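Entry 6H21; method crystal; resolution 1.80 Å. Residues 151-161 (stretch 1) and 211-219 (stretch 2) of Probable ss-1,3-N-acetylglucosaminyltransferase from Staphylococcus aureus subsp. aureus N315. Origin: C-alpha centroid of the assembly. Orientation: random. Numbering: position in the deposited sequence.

Stretch 1 (151-161) AIFEKGNVAKA
Stretch 2 (211-219) KNYSIKTDY

Residues 151-161 open with 3-10 geometry from Ala151, where Glu154 N donates to Ala151 O (3.1 Å). A type I turn spans Phe153 to Gly156, its closing bond from Gly156 N to Phe153 O long and weak at 3.5 Å. Gly156 leaves the turn with phi/psi of 73/-155°, a positive phi that favours glycine, and from Asn157 (-71/138°) the chain runs extended along the strand 213-216 of the second stretch. The two run antiparallel: CA atoms pair Asn157 with Lys216 (4.9 Å), Val158 with Ile215 (5.0 Å), Ala159 with Ser214 (4.7 Å) and Ala161 with Tyr213 (5.3 Å).

A single bridge anchors this register. Val158 (-135/117°) and Ile215 (-127/124°) exchange both backbone bonds, Val158 N to Ile215 O at 3.0 Å and Ile215 N to Val158 O at 2.8 Å. The same carbonyls accept CA-H contacts, Asn157 CA to Ile215 O and Ser214 CA to Val158 O, each 3.2 Å. Ala159 (-77/-43°) then breaks the extended path, and the pairing skips a residue: Ala161 N, rather than Lys160 N, donates to Tyr213 O (2.7 Å). The kink leaves Ala159 O for a side chain, and Ser214 OG (chi1 m) donates to it at 2.6 Å. Beside this joint a water oxygen accepts from Tyr213 N (2.8 Å) and lies 2.7 Å from Ala161 O and 3.1 Å from Lys211 O, either of which it could donate to, placing it between the strand's start and the end of the first stretch.

Ile215 is the main bump. Its CA-to-CB bond points toward the first stretch, and it loses 133 Å² to that stretch, the largest share of the 694 Å² buried between them. With chi1 m and chi2 t, it fills a hollow lined by Ile152, Phe153, Val158 and Ala161. Its CD1 lies 3.6 Å from Ile152 CG1 and 3.6 Å from Ala161 CB, while its CG2 meets Phe153 CD1 at 3.7 Å. Val158 CB and Ile215 CB stand 4.1 Å apart across the bridge. Ile152 (chi1 t, chi2 t) starts sideways but brings its end inward, and the small Ala161 CB, pointing toward the strand, also comes within 4.5 Å of Tyr213 CB.

Thr217, just past the strand, also points toward the first stretch. Its CG2 sits at the edge of the Phe153 ring (chi1 m), 3.9 Å from CD1, while its OG1 approaches the turn exit, 3.4 Å from Gly156 C. On its polar side Asn157 (chi1 m, chi2 -12°) reaches across as a clamp. Asn157 OD1 accepts from Thr217 N (2.8 Å) and from Thr217 OG1 (2.6 Å, chi1 p), while Asn157 ND2 donates to Asp218 OD1 (2.8 Å). Asp218 OD1 also forms a salt bridge with Lys216 NZ (2.7 Å), so one carboxylate oxygen serves both an amide and an ammonium group. Lys216 itself points its CB away, curling back through chi2 p and chi4 p.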

# COMPACT_ATOMS: atom_id res chain seq x y z
N ALA C 151 -29.96 2.99 13.06
CA ALA C 151 -29.23 2.95 14.34
C ALA C 151 -29.83 3.93 15.36
O ALA C 151 -29.92 3.60 16.53
CB ALA C 151 -27.77 3.22 14.12
N ILE C 152 -30.19 5.14 14.92
CA ILE C 152 -30.75 6.17 15.80
C ILE C 152 -32.00 5.64 16.51
O ILE C 152 -32.28 6.06 17.63
CB ILE C 152 -31.03 7.49 15.05
CG1 ILE C 152 -31.56 8.57 15.99
CG2 ILE C 152 -31.97 7.28 13.87
CD1 ILE C 152 -31.27 9.98 15.55
N PHE C 153 -32.77 4.74 15.87
CA PHE C 153 -34.04 4.31 16.45
C PHE C 153 -33.92 2.95 17.17
O PHE C 153 -34.93 2.46 17.64
CB PHE C 153 -35.13 4.26 15.39
CG PHE C 153 -35.25 5.54 14.61
CD1 PHE C 153 -35.70 6.70 15.22
CD2 PHE C 153 -34.87 5.60 13.27
CE1 PHE C 153 -35.79 7.89 14.50
CE2 PHE C 153 -34.97 6.78 12.55
CZ PHE C 153 -35.43 7.92 13.17
N GLU C 154 -32.71 2.39 17.32
CA GLU C 154 -32.59 0.99 17.80
C GLU C 154 -32.72 0.90 19.34
O GLU C 154 -32.72 -0.19 19.87
CB GLU C 154 -31.29 0.35 17.31
CG GLU C 154 -30.13 0.45 18.31
CD GLU C 154 -28.74 0.40 17.71
OE1 GLU C 154 -28.50 -0.49 16.87
OE2 GLU C 154 -27.90 1.26 18.08
N LYS C 155 -32.85 2.02 20.06
CA LYS C 155 -32.94 1.96 21.53
C LYS C 155 -34.33 2.36 22.03
O LYS C 155 -34.53 2.54 23.23
CB LYS C 155 -31.86 2.84 22.17
CG LYS C 155 -30.47 2.69 21.55
CD LYS C 155 -29.34 3.18 22.42
CE LYS C 155 -27.99 2.97 21.76
NZ LYS C 155 -26.88 3.06 22.74
N GLY C 156 -35.30 2.46 21.11
CA GLY C 156 -36.62 2.96 21.44
C GLY C 156 -36.58 4.45 21.67
O GLY C 156 -35.68 5.15 21.17
N ASN C 157 -37.54 4.94 22.46
CA ASN C 157 -37.71 6.35 22.73
C ASN C 157 -36.57 6.85 23.63
O ASN C 157 -36.18 6.17 24.58
CB ASN C 157 -39.06 6.64 23.39
CG ASN C 157 -40.23 6.30 22.49
OD1 ASN C 157 -40.05 6.07 21.29
ND2 ASN C 157 -41.42 6.28 23.06
N VAL C 158 -36.06 8.04 23.31
CA VAL C 158 -34.96 8.67 24.01
C VAL C 158 -35.30 10.15 24.24
O VAL C 158 -35.38 10.93 23.29
CB VAL C 158 -33.65 8.56 23.21
CG1 VAL C 158 -32.51 9.30 23.91
CG2 VAL C 158 -33.27 7.11 22.95
N ALA C 159 -35.40 10.54 25.52
CA ALA C 159 -35.89 11.86 25.88
C ALA C 159 -34.79 12.91 25.67
O ALA C 159 -35.07 14.01 25.18
CB ALA C 159 -36.37 11.84 27.32
N LYS C 160 -33.56 12.56 26.06
CA LYS C 160 -32.39 13.41 25.91
C LYS C 160 -31.28 12.58 25.24
O LYS C 160 -30.53 11.86 25.91
CB LYS C 160 -31.92 13.94 27.26
CG LYS C 160 -32.91 14.81 28.03
CD LYS C 160 -32.96 16.27 27.60
N ALA C 161 -31.19 12.70 23.91
CA ALA C 161 -30.29 11.88 23.12
C ALA C 161 -28.91 12.54 23.03
O ALA C 161 -28.76 13.74 23.30
CB ALA C 161 -30.87 11.63 21.75
N LYS C 211 -29.27 21.85 22.76
CA LYS C 211 -28.82 20.91 23.80
C LYS C 211 -29.70 19.65 23.84
O LYS C 211 -29.19 18.57 24.05
CB LYS C 211 -28.80 21.62 25.16
N ASN C 212 -31.00 19.82 23.63
CA ASN C 212 -31.99 18.83 24.00
C ASN C 212 -32.57 18.19 22.74
O ASN C 212 -33.32 18.83 21.99
CB ASN C 212 -33.10 19.48 24.83
CG ASN C 212 -32.62 19.93 26.19
OD1 ASN C 212 -31.54 19.55 26.63
ND2 ASN C 212 -33.43 20.72 26.88
N TYR C 213 -32.25 16.91 22.52
CA TYR C 213 -32.75 16.22 21.33
C TYR C 213 -33.53 14.98 21.78
O TYR C 213 -33.09 14.25 22.69
CB TYR C 213 -31.61 15.83 20.38
CG TYR C 213 -30.38 16.69 20.42
CD1 TYR C 213 -30.42 18.01 20.00
CD2 TYR C 213 -29.17 16.17 20.82
CE1 TYR C 213 -29.27 18.80 20.03
CE2 TYR C 213 -28.02 16.93 20.85
CZ TYR C 213 -28.07 18.25 20.43
OH TYR C 213 -26.93 18.99 20.45
N SER C 214 -34.67 14.73 21.13
CA SER C 214 -35.54 13.62 21.51
C SER C 214 -35.81 12.72 20.29
O SER C 214 -35.87 13.20 19.18
CB SER C 214 -36.81 14.14 22.13
OG SER C 214 -36.50 14.94 23.27
N ILE C 215 -35.98 11.42 20.55
CA ILE C 215 -36.19 10.41 19.52
C ILE C 215 -37.46 9.64 19.88
O ILE C 215 -37.55 9.05 20.97
CB ILE C 215 -34.98 9.45 19.41
CG1 ILE C 215 -33.71 10.19 18.99
CG2 ILE C 215 -35.29 8.29 18.48
CD1 ILE C 215 -32.44 9.47 19.36
N LYS C 216 -38.41 9.62 18.93
CA LYS C 216 -39.72 9.02 19.13
C LYS C 216 -39.90 7.89 18.10
O LYS C 216 -39.68 8.10 16.92
CB LYS C 216 -40.75 10.15 19.07
CG LYS C 216 -42.15 9.82 19.57
CD LYS C 216 -42.27 9.67 21.06
CE LYS C 216 -43.69 9.85 21.56
NZ LYS C 216 -44.50 8.63 21.35
N THR C 217 -40.30 6.70 18.57
CA THR C 217 -40.18 5.45 17.80
C THR C 217 -41.47 4.61 17.81
O THR C 217 -41.46 3.49 17.29
CB THR C 217 -39.03 4.60 18.35
OG1 THR C 217 -39.32 4.20 19.69
CG2 THR C 217 -37.70 5.33 18.33
N ASP C 218 -42.56 5.11 18.39
CA ASP C 218 -43.77 4.31 18.63
C ASP C 218 -44.41 3.89 17.30
O ASP C 218 -44.93 2.78 17.19
CB ASP C 218 -44.79 5.06 19.49
CG ASP C 218 -44.30 5.33 20.90
OD1 ASP C 218 -43.37 6.16 21.05
OD2 ASP C 218 -44.85 4.71 21.84
N TYR C 219 -44.38 4.78 16.31
CA TYR C 219 -44.87 4.50 14.95
C TYR C 219 -43.81 4.90 13.93
O TYR C 219 -42.82 5.57 14.28
CB TYR C 219 -46.17 5.27 14.68
CG TYR C 219 -47.28 4.97 15.65
CD1 TYR C 219 -47.35 5.64 16.86
CD2 TYR C 219 -48.23 3.99 15.40
CE1 TYR C 219 -48.34 5.37 17.79
CE2 TYR C 219 -49.22 3.70 16.32
CZ TYR C 219 -49.27 4.38 17.52
OH TYR C 219 -50.23 4.14 18.45
O HOH W 1 -30.40 15.69 24.21